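Local coordinates for protein 2-dehydropantoate 2-reductase (Porphyromonas gingivalis, PDB 2QYT) that probably catalyses the NADPH-dependent reduction of ketopantoate to (R)-pantoate, the second step of the pantoate branch of pantothenate biosynthesis, at residues Gln7-Val19 with Gly36-His48. Sequence-based numbering, arbitrary orientation.
Sequences QPIKIAVFGLGGV and GLLEVSWIARGAH. With SO4 (sulfate ion), chain C; EDO (1,2-ethanediol), chain G; SO4 (sulfate ion), chain E; SO4 (sulfate ion), chain B.
With CG of His48 anti to the backbone N (chi1 -166°), the imidazole reaches back to Leu16. NE2 of His48 gives a bent hydrogen bond to Leu16 O (2.8 Å, 134° at the hydrogen). ND1 bonds the backbone N of Gly150, so both ring nitrogens are engaged and the ring's rotation is fixed. Trp42 has CG beside its backbone N (chi1 -63°), and its indole is presented face-on to a methyl of Leu16, the two side chains crossing at about a right angle. Leu16 CD2 sits over one face of the five-membered ring, 3.8 Å from its centroid, a CH-pi contact. The other methyl, CD1, meets Trp42 CE3 at 3.6 Å. Leu58 of strand 58-61 touches Leu16, Trp42 and His48.

Before this turn in the chain, strands 9-14 and 38-43 run parallel. Their backbone bonds alternate from Ile9 N to Leu37 O through to Gly15 N to Ile43 O. On the face with Lys10, the Glu39 carboxylate lies alongside the lysine chain. Lys10 NZ and Glu39 OE1 do not touch; water 1 bridges them. Further along this face, Phe14 CE1 lies near the plane of the Arg45 guanidinium, at its edge, 3.7 Å from NH2.

The strands belong to a beta-alpha-beta unit with helix 18-33, and Gly15 and Gly17 fit the GxGxxG pattern of Rossmann folds. The chain C sulfate is held by two backbone amides: Leu16 N to O1 (2.7 Å) and Arg45 N to O3 (2.7 Å). The chain B sulfate takes a hydrogen bond from Gly18 N to its O1 at the start of the helix. These amides would offer positive polarity to an anion, and the sulfates, probably from the crystallisation liquor, are consistent with a site for the phosphates of NADPH.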
ATOM      1  N   GLN A   7      11.669 -25.228  -8.988  1.00 34.54           N
ATOM      2  CA  GLN A   7      12.567 -24.089  -8.556  1.00 34.10           C
ATOM      3  C   GLN A   7      11.833 -23.173  -7.590  1.00 32.06           C
ATOM      4  O   GLN A   7      10.636 -22.943  -7.778  1.00 32.60           O
ATOM      5  CB  GLN A   7      13.036 -23.276  -9.767  1.00 35.11           C
ATOM      6  CG  GLN A   7      14.396 -23.657 -10.287  1.00 37.68           C
ATOM      7  CD  GLN A   7      15.540 -22.892  -9.607  1.00 42.48           C
ATOM      8  OE1 GLN A   7      16.647 -23.434  -9.442  1.00 46.10           O
ATOM      9  NE2 GLN A   7      15.295 -21.629  -9.243  1.00 42.94           N
ATOM     10  N   PRO A   8      12.543 -22.633  -6.564  1.00 29.87           N
ATOM     11  CA  PRO A   8      11.842 -21.846  -5.564  1.00 27.97           C
ATOM     12  C   PRO A   8      11.338 -20.504  -6.114  1.00 26.08           C
ATOM     13  O   PRO A   8      12.002 -19.860  -6.939  1.00 25.75           O
ATOM     14  CB  PRO A   8      12.881 -21.638  -4.454  1.00 28.05           C
ATOM     15  CG  PRO A   8      14.228 -21.820  -5.147  1.00 29.34           C
ATOM     16  CD  PRO A   8      14.000 -22.719  -6.311  1.00 29.99           C
ATOM     17  N   ILE A   9      10.152 -20.108  -5.670  1.00 22.65           N
ATOM     18  CA  ILE A   9       9.669 -18.760  -5.933  1.00 20.60           C
ATOM     19  C   ILE A   9      10.348 -17.834  -4.921  1.00 18.74           C
ATOM     20  O   ILE A   9      10.576 -18.211  -3.792  1.00 17.92           O
ATOM     21  CB  ILE A   9       8.130 -18.689  -5.837  1.00 20.88           C
ATOM     22  CG1 ILE A   9       7.522 -19.614  -6.890  1.00 22.07           C
ATOM     23  CG2 ILE A   9       7.643 -17.282  -6.070  1.00 18.37           C
ATOM     24  CD1 ILE A   9       6.084 -20.036  -6.530  1.00 28.72           C
ATOM     25  N   LYS A  10      10.703 -16.634  -5.354  1.00 17.50           N
ATOM     26  CA  LYS A  10      11.535 -15.723  -4.580  1.00 15.58           C
ATOM     27  C   LYS A  10      10.754 -14.419  -4.468  1.00 16.25           C
ATOM     28  O   LYS A  10      10.411 -13.810  -5.508  1.00 15.28           O
ATOM     29  CB  LYS A  10      12.855 -15.499  -5.333  1.00 15.80           C
ATOM     30  CG  LYS A  10      13.717 -16.775  -5.464  1.00 14.77           C
ATOM     31  CD  LYS A  10      14.956 -16.457  -6.301  1.00 16.80           C
ATOM     32  CE  LYS A  10      15.698 -17.717  -6.738  1.00 20.19           C
ATOM     33  NZ  LYS A  10      17.109 -17.404  -7.258  1.00 24.15           N
ATOM     34  N   ILE A  11      10.453 -14.006  -3.224  1.00 15.09           N
ATOM     35  CA  ILE A  11       9.795 -12.749  -2.938  1.00 16.19           C
ATOM     36  C   ILE A  11      10.675 -11.874  -2.056  1.00 16.56           C
ATOM     37  O   ILE A  11      11.209 -12.346  -1.052  1.00 17.71           O
ATOM     38  CB  ILE A  11       8.445 -12.992  -2.142  1.00 16.90           C
ATOM     39  CG1 ILE A  11       7.527 -13.933  -2.909  1.00 19.23           C
ATOM     40  CG2 ILE A  11       7.697 -11.675  -1.863  1.00 16.34           C
ATOM     41  CD1 ILE A  11       6.043 -13.718  -2.571  1.00 25.75           C
ATOM     42  N   ALA A  12      10.810 -10.597  -2.395  1.00 16.24           N
ATOM     43  CA  ALA A  12      11.483  -9.646  -1.527  1.00 14.79           C
ATOM     44  C   ALA A  12      10.510  -8.601  -0.973  1.00 17.04           C
ATOM     45  O   ALA A  12       9.570  -8.178  -1.664  1.00 15.34           O
ATOM     46  CB  ALA A  12      12.571  -8.987  -2.264  1.00 14.14           C
ATOM     47  N   VAL A  13      10.751  -8.181   0.267  1.00 17.38           N
ATOM     48  CA  VAL A  13       9.982  -7.115   0.864  1.00 18.55           C
ATOM     49  C   VAL A  13      10.912  -5.949   1.096  1.00 18.08           C
ATOM     50  O   VAL A  13      11.828  -6.059   1.886  1.00 17.43           O
ATOM     51  CB  VAL A  13       9.248  -7.553   2.174  1.00 19.03           C
ATOM     52  CG1 VAL A  13       8.272  -6.468   2.619  1.00 17.68           C
ATOM     53  CG2 VAL A  13       8.456  -8.791   1.912  1.00 19.94           C
ATOM     54  N   PHE A  14      10.627  -4.827   0.425  1.00 17.97           N
ATOM     55  CA  PHE A  14      11.432  -3.625   0.515  1.00 18.97           C
ATOM     56  C   PHE A  14      10.725  -2.625   1.437  1.00 19.63           C
ATOM     57  O   PHE A  14       9.747  -1.998   1.051  1.00 19.46           O
ATOM     58  CB  PHE A  14      11.620  -3.031  -0.901  1.00 18.62           C
ATOM     59  CG  PHE A  14      12.583  -1.858  -0.954  1.00 19.05           C
ATOM     60  CD1 PHE A  14      13.949  -2.058  -0.807  1.00 16.70           C
ATOM     61  CD2 PHE A  14      12.118  -0.567  -1.168  1.00 18.49           C
ATOM     62  CE1 PHE A  14      14.841  -1.018  -0.873  1.00 17.51           C
ATOM     63  CE2 PHE A  14      13.002   0.506  -1.210  1.00 18.47           C
ATOM     64  CZ  PHE A  14      14.379   0.273  -1.068  1.00 19.67           C
ATOM     65  N   GLY A  15      11.241  -2.488   2.656  1.00 20.75           N
ATOM     66  CA  GLY A  15      10.682  -1.617   3.691  1.00 18.85           C
ATOM     67  C   GLY A  15       9.961  -2.558   4.625  1.00 18.68           C
ATOM     68  O   GLY A  15       9.053  -3.258   4.195  1.00 20.01           O
ATOM     69  N   LEU A  16      10.401  -2.662   5.868  1.00 18.33           N
ATOM     70  CA  LEU A  16       9.740  -3.549   6.840  1.00 18.74           C
ATOM     71  C   LEU A  16       9.004  -2.789   7.955  1.00 17.97           C
ATOM     72  O   LEU A  16       9.216  -3.072   9.124  1.00 17.95           O
ATOM     73  CB  LEU A  16      10.715  -4.542   7.515  1.00 18.31           C
ATOM     74  CG  LEU A  16      11.085  -5.935   7.038  1.00 18.44           C
ATOM     75  CD1 LEU A  16      11.782  -6.676   8.183  1.00 17.37           C
ATOM     76  CD2 LEU A  16      10.006  -6.822   6.394  1.00 13.71           C
ATOM     77  N   GLY A  17       8.130  -1.858   7.606  1.00 17.37           N
ATOM     78  CA  GLY A  17       7.329  -1.197   8.630  1.00 17.55           C
ATOM     79  C   GLY A  17       6.087  -2.064   8.823  1.00 17.97           C
ATOM     80  O   GLY A  17       6.123  -3.297   8.558  1.00 18.38           O
ATOM     81  N   GLY A  18       4.980  -1.457   9.254  1.00 16.86           N
ATOM     82  CA  GLY A  18       3.795  -2.242   9.553  1.00 17.14           C
ATOM     83  C   GLY A  18       3.333  -3.119   8.406  1.00 18.18           C
ATOM     84  O   GLY A  18       3.060  -4.307   8.576  1.00 18.73           O
ATOM     85  N   VAL A  19       3.300  -2.545   7.208  1.00 18.25           N
ATOM     86  CA  VAL A  19       2.750  -3.227   6.029  1.00 17.66           C
ATOM     87  C   VAL A  19       3.767  -4.271   5.503  1.00 17.33           C
ATOM     88  O   VAL A  19       3.458  -5.454   5.386  1.00 17.45           O
ATOM     89  CB  VAL A  19       2.338  -2.207   4.931  1.00 17.11           C
ATOM     90  CG1 VAL A  19       2.047  -2.939   3.558  1.00 16.21           C
ATOM     91  CG2 VAL A  19       1.140  -1.319   5.426  1.00 18.02           C
ATOM     92  N   GLY A  36      11.830 -25.371   0.916  1.00 30.48           N
ATOM     93  CA  GLY A  36      12.439 -24.606  -0.174  1.00 31.22           C
ATOM     94  C   GLY A  36      11.612 -24.397  -1.445  1.00 31.11           C
ATOM     95  O   GLY A  36      12.153 -24.359  -2.547  1.00 32.20           O
ATOM     96  N   LEU A  37      10.297 -24.273  -1.295  1.00 30.28           N
ATOM     97  CA  LEU A  37       9.432 -23.889  -2.394  1.00 28.54           C
ATOM     98  C   LEU A  37       9.357 -22.367  -2.447  1.00 26.43           C
ATOM     99  O   LEU A  37       8.992 -21.778  -3.452  1.00 26.17           O
ATOM    100  CB  LEU A  37       8.037 -24.464  -2.193  1.00 29.46           C
ATOM    101  CG  LEU A  37       7.927 -25.991  -2.106  1.00 31.12           C
ATOM    102  CD1 LEU A  37       6.492 -26.360  -1.663  1.00 34.58           C
ATOM    103  CD2 LEU A  37       8.308 -26.670  -3.417  1.00 32.24           C
ATOM    104  N   LEU A  38       9.736 -21.731  -1.357  1.00 23.99           N
ATOM    105  CA  LEU A  38       9.595 -20.301  -1.271  1.00 22.23           C
ATOM    106  C   LEU A  38      10.776 -19.717  -0.527  1.00 21.12           C
ATOM    107  O   LEU A  38      11.109 -20.191   0.546  1.00 20.20           O
ATOM    108  CB  LEU A  38       8.259 -19.985  -0.579  1.00 21.36           C
ATOM    109  CG  LEU A  38       7.751 -18.568  -0.414  1.00 22.75           C
ATOM    110  CD1 LEU A  38       7.487 -17.977  -1.798  1.00 22.44           C
ATOM    111  CD2 LEU A  38       6.456 -18.541   0.430  1.00 21.24           C
ATOM    112  N   GLU A  39      11.393 -18.680  -1.103  1.00 20.52           N
ATOM    113  CA  GLU A  39      12.449 -17.910  -0.437  1.00 20.03           C
ATOM    114  C   GLU A  39      11.915 -16.498  -0.194  1.00 18.55           C
ATOM    115  O   GLU A  39      11.446 -15.858  -1.114  1.00 19.65           O
ATOM    116  CB  GLU A  39      13.738 -17.862  -1.288  1.00 18.71           C
ATOM    117  CG  GLU A  39      14.375 -19.211  -1.495  1.00 21.75           C
ATOM    118  CD  GLU A  39      15.631 -19.157  -2.369  1.00 22.75           C
ATOM    119  OE1 GLU A  39      16.090 -18.036  -2.751  1.00 23.55           O
ATOM    120  OE2 GLU A  39      16.153 -20.256  -2.693  1.00 28.56           O
ATOM    121  N   VAL A  40      11.997 -16.012   1.044  1.00 16.60           N
ATOM    122  CA  VAL A  40      11.506 -14.699   1.405  1.00 16.02           C
ATOM    123  C   VAL A  40      12.651 -13.844   1.972  1.00 15.85           C
ATOM    124  O   VAL A  40      13.277 -14.198   2.970  1.00 15.69           O
ATOM    125  CB  VAL A  40      10.284 -14.810   2.426  1.00 15.38           C
ATOM    126  CG1 VAL A  40       9.733 -13.445   2.838  1.00 15.53           C
ATOM    127  CG2 VAL A  40       9.168 -15.563   1.793  1.00 14.21           C
ATOM    128  N   SER A  41      12.909 -12.721   1.319  1.00 15.68           N
ATOM    129  CA  SER A  41      13.948 -11.793   1.764  1.00 15.46           C
ATOM    130  C   SER A  41      13.340 -10.482   2.169  1.00 15.77           C
ATOM    131  O   SER A  41      12.280 -10.119   1.669  1.00 14.56           O
ATOM    132  CB  SER A  41      14.974 -11.612   0.634  1.00 16.32           C
ATOM    133  OG  SER A  41      15.402 -12.918   0.201  1.00 11.58           O
ATOM    134  N   TRP A  42      14.012  -9.809   3.100  1.00 15.81           N
ATOM    135  CA  TRP A  42      13.583  -8.539   3.658  1.00 15.41           C
ATOM    136  C   TRP A  42      14.662  -7.518   3.537  1.00 14.65           C
ATOM    137  O   TRP A  42      15.830  -7.810   3.786  1.00 14.14           O
ATOM    138  CB  TRP A  42      13.271  -8.689   5.148  1.00 16.68           C
ATOM    139  CG  TRP A  42      12.148  -9.617   5.454  1.00 16.39           C
ATOM    140  CD1 TRP A  42      11.177 -10.070   4.591  1.00 16.71           C
ATOM    141  CD2 TRP A  42      11.857 -10.206   6.724  1.00 16.59           C
ATOM    142  NE1 TRP A  42      10.300 -10.921   5.256  1.00 16.30           N
ATOM    143  CE2 TRP A  42      10.710 -11.039   6.555  1.00 15.96           C
ATOM    144  CE3 TRP A  42      12.479 -10.158   7.968  1.00 15.41           C
ATOM    145  CZ2 TRP A  42      10.162 -11.788   7.603  1.00 17.37           C
ATOM    146  CZ3 TRP A  42      11.939 -10.906   9.002  1.00 16.29           C
ATOM    147  CH2 TRP A  42      10.792 -11.705   8.819  1.00 15.51           C
ATOM    148  N   ILE A  43      14.289  -6.301   3.152  1.00 14.23           N
ATOM    149  CA  ILE A  43      15.242  -5.218   3.170  1.00 14.23           C
ATOM    150  C   ILE A  43      14.847  -4.308   4.301  1.00 14.96           C
ATOM    151  O   ILE A  43      13.811  -3.722   4.247  1.00 17.00           O
ATOM    152  CB  ILE A  43      15.288  -4.441   1.842  1.00 13.81           C
ATOM    153  CG1 ILE A  43      15.532  -5.412   0.660  1.00 12.42           C
ATOM    154  CG2 ILE A  43      16.273  -3.213   1.923  1.00  9.85           C
ATOM    155  CD1 ILE A  43      16.933  -6.174   0.653  1.00 11.83           C
ATOM    156  N   ALA A  44      15.692  -4.185   5.311  1.00 16.19           N
ATOM    157  CA  ALA A  44      15.387  -3.392   6.487  1.00 17.68           C
ATOM    158  C   ALA A  44      16.678  -2.728   6.807  1.00 18.97           C
ATOM    159  O   ALA A  44      17.703  -3.135   6.281  1.00 19.41           O
ATOM    160  CB  ALA A  44      14.984  -4.273   7.627  1.00 17.06           C
ATOM    161  N   ARG A  45      16.658  -1.702   7.661  1.00 20.75           N
ATOM    162  CA  ARG A  45      17.908  -1.043   8.000  1.00 22.33           C
ATOM    163  C   ARG A  45      18.041  -0.640   9.432  1.00 22.04           C
ATOM    164  O   ARG A  45      17.081  -0.742  10.227  1.00 22.40           O
ATOM    165  CB  ARG A  45      18.154   0.149   7.077  1.00 24.83           C
ATOM    166  CG  ARG A  45      16.961   1.068   6.816  1.00 28.78           C
ATOM    167  CD  ARG A  45      17.234   1.798   5.492  1.00 36.60           C
ATOM    168  NE  ARG A  45      16.393   1.297   4.394  1.00 43.44           N
ATOM    169  CZ  ARG A  45      16.781   0.549   3.347  1.00 45.20           C
ATOM    170  NH1 ARG A  45      18.065   0.172   3.176  1.00 46.99           N
ATOM    171  NH2 ARG A  45      15.865   0.209   2.431  1.00 41.86           N
ATOM    172  N   GLY A  46      19.263  -0.226   9.771  1.00 21.44           N
ATOM    173  CA  GLY A  46      19.596   0.303  11.098  1.00 20.28           C
ATOM    174  C   GLY A  46      19.296  -0.611  12.275  1.00 19.80           C
ATOM    175  O   GLY A  46      19.593  -1.817  12.234  1.00 20.09           O
ATOM    176  N   ALA A  47      18.704  -0.019  13.319  1.00 18.50           N
ATOM    177  CA  ALA A  47      18.287  -0.720  14.537  1.00 17.12           C
ATOM    178  C   ALA A  47      17.260  -1.776  14.290  1.00 16.40           C
ATOM    179  O   ALA A  47      17.295  -2.824  14.922  1.00 17.14           O
ATOM    180  CB  ALA A  47      17.777   0.278  15.607  1.00 15.79           C
ATOM    181  N   HIS A  48      16.324  -1.490  13.397  1.00 16.08           N
ATOM    182  CA  HIS A  48      15.327  -2.466  13.000  1.00 15.84           C
ATOM    183  C   HIS A  48      16.049  -3.711  12.426  1.00 16.00           C
ATOM    184  O   HIS A  48      15.917  -4.811  12.959  1.00 16.27           O
ATOM    185  CB  HIS A  48      14.391  -1.836  11.987  1.00 15.10           C
ATOM    186  CG  HIS A  48      13.138  -2.614  11.735  1.00 15.55           C
ATOM    187  ND1 HIS A  48      12.448  -3.277  12.737  1.00 17.00           N
ATOM    188  CD2 HIS A  48      12.422  -2.791  10.600  1.00 14.60           C
ATOM    189  CE1 HIS A  48      11.364  -3.833  12.222  1.00 16.75           C
ATOM    190  NE2 HIS A  48      11.351  -3.590  10.918  1.00 16.47           N
TER
HETATM  191  S   SO4 C 316      13.013  -0.497   7.672  1.00 28.59           S
HETATM  192  O1  SO4 C 316      12.318  -1.753   7.473  1.00 31.71           O
HETATM  193  O2  SO4 C 316      12.098   0.351   8.442  1.00 32.11           O
HETATM  194  O3  SO4 C 316      14.247  -0.674   8.433  1.00 26.19           O
HETATM  195  O4  SO4 C 316      13.263   0.084   6.336  1.00 31.58           O
HETATM  196  C1  EDO G 320       5.140  -0.426   5.353  1.00 15.83           C
HETATM  197  O1  EDO G 320       6.306  -1.245   5.461  1.00  5.65           O
HETATM  198  C2  EDO G 320       4.990   0.514   6.550  1.00 13.90           C
HETATM  199  O2  EDO G 320       3.599   0.640   6.816  1.00 18.20           O
HETATM  200  S   SO4 E 318       9.274   1.825   6.166  0.85 58.39           S
HETATM  201  O1  SO4 E 318       9.863   1.574   7.473  0.85 57.94           O
HETATM  202  O2  SO4 E 318       8.008   2.563   6.309  0.85 57.24           O
HETATM  203  O3  SO4 E 318      10.272   2.552   5.379  0.85 58.23           O
HETATM  204  O4  SO4 E 318       8.977   0.570   5.488  0.85 57.86           O
HETATM  205  S   SO4 B 315       4.912   2.157  10.026  1.00 36.19           S
HETATM  206  O1  SO4 B 315       3.837   1.301   9.569  1.00 38.47           O
HETATM  207  O2  SO4 B 315       4.249   3.314  10.637  1.00 38.74           O
HETATM  208  O3  SO4 B 315       5.791   1.497  10.975  1.00 35.26           O
HETATM  209  O4  SO4 B 315       5.713   2.573   8.889  1.00 39.08           O
HETATM  210  O   HOH W   1      18.172 -16.988  -4.895  1.00 36.74           O
HETATM  211  O   HOH W   2      13.819 -13.982  -1.583  1.00  3.50           O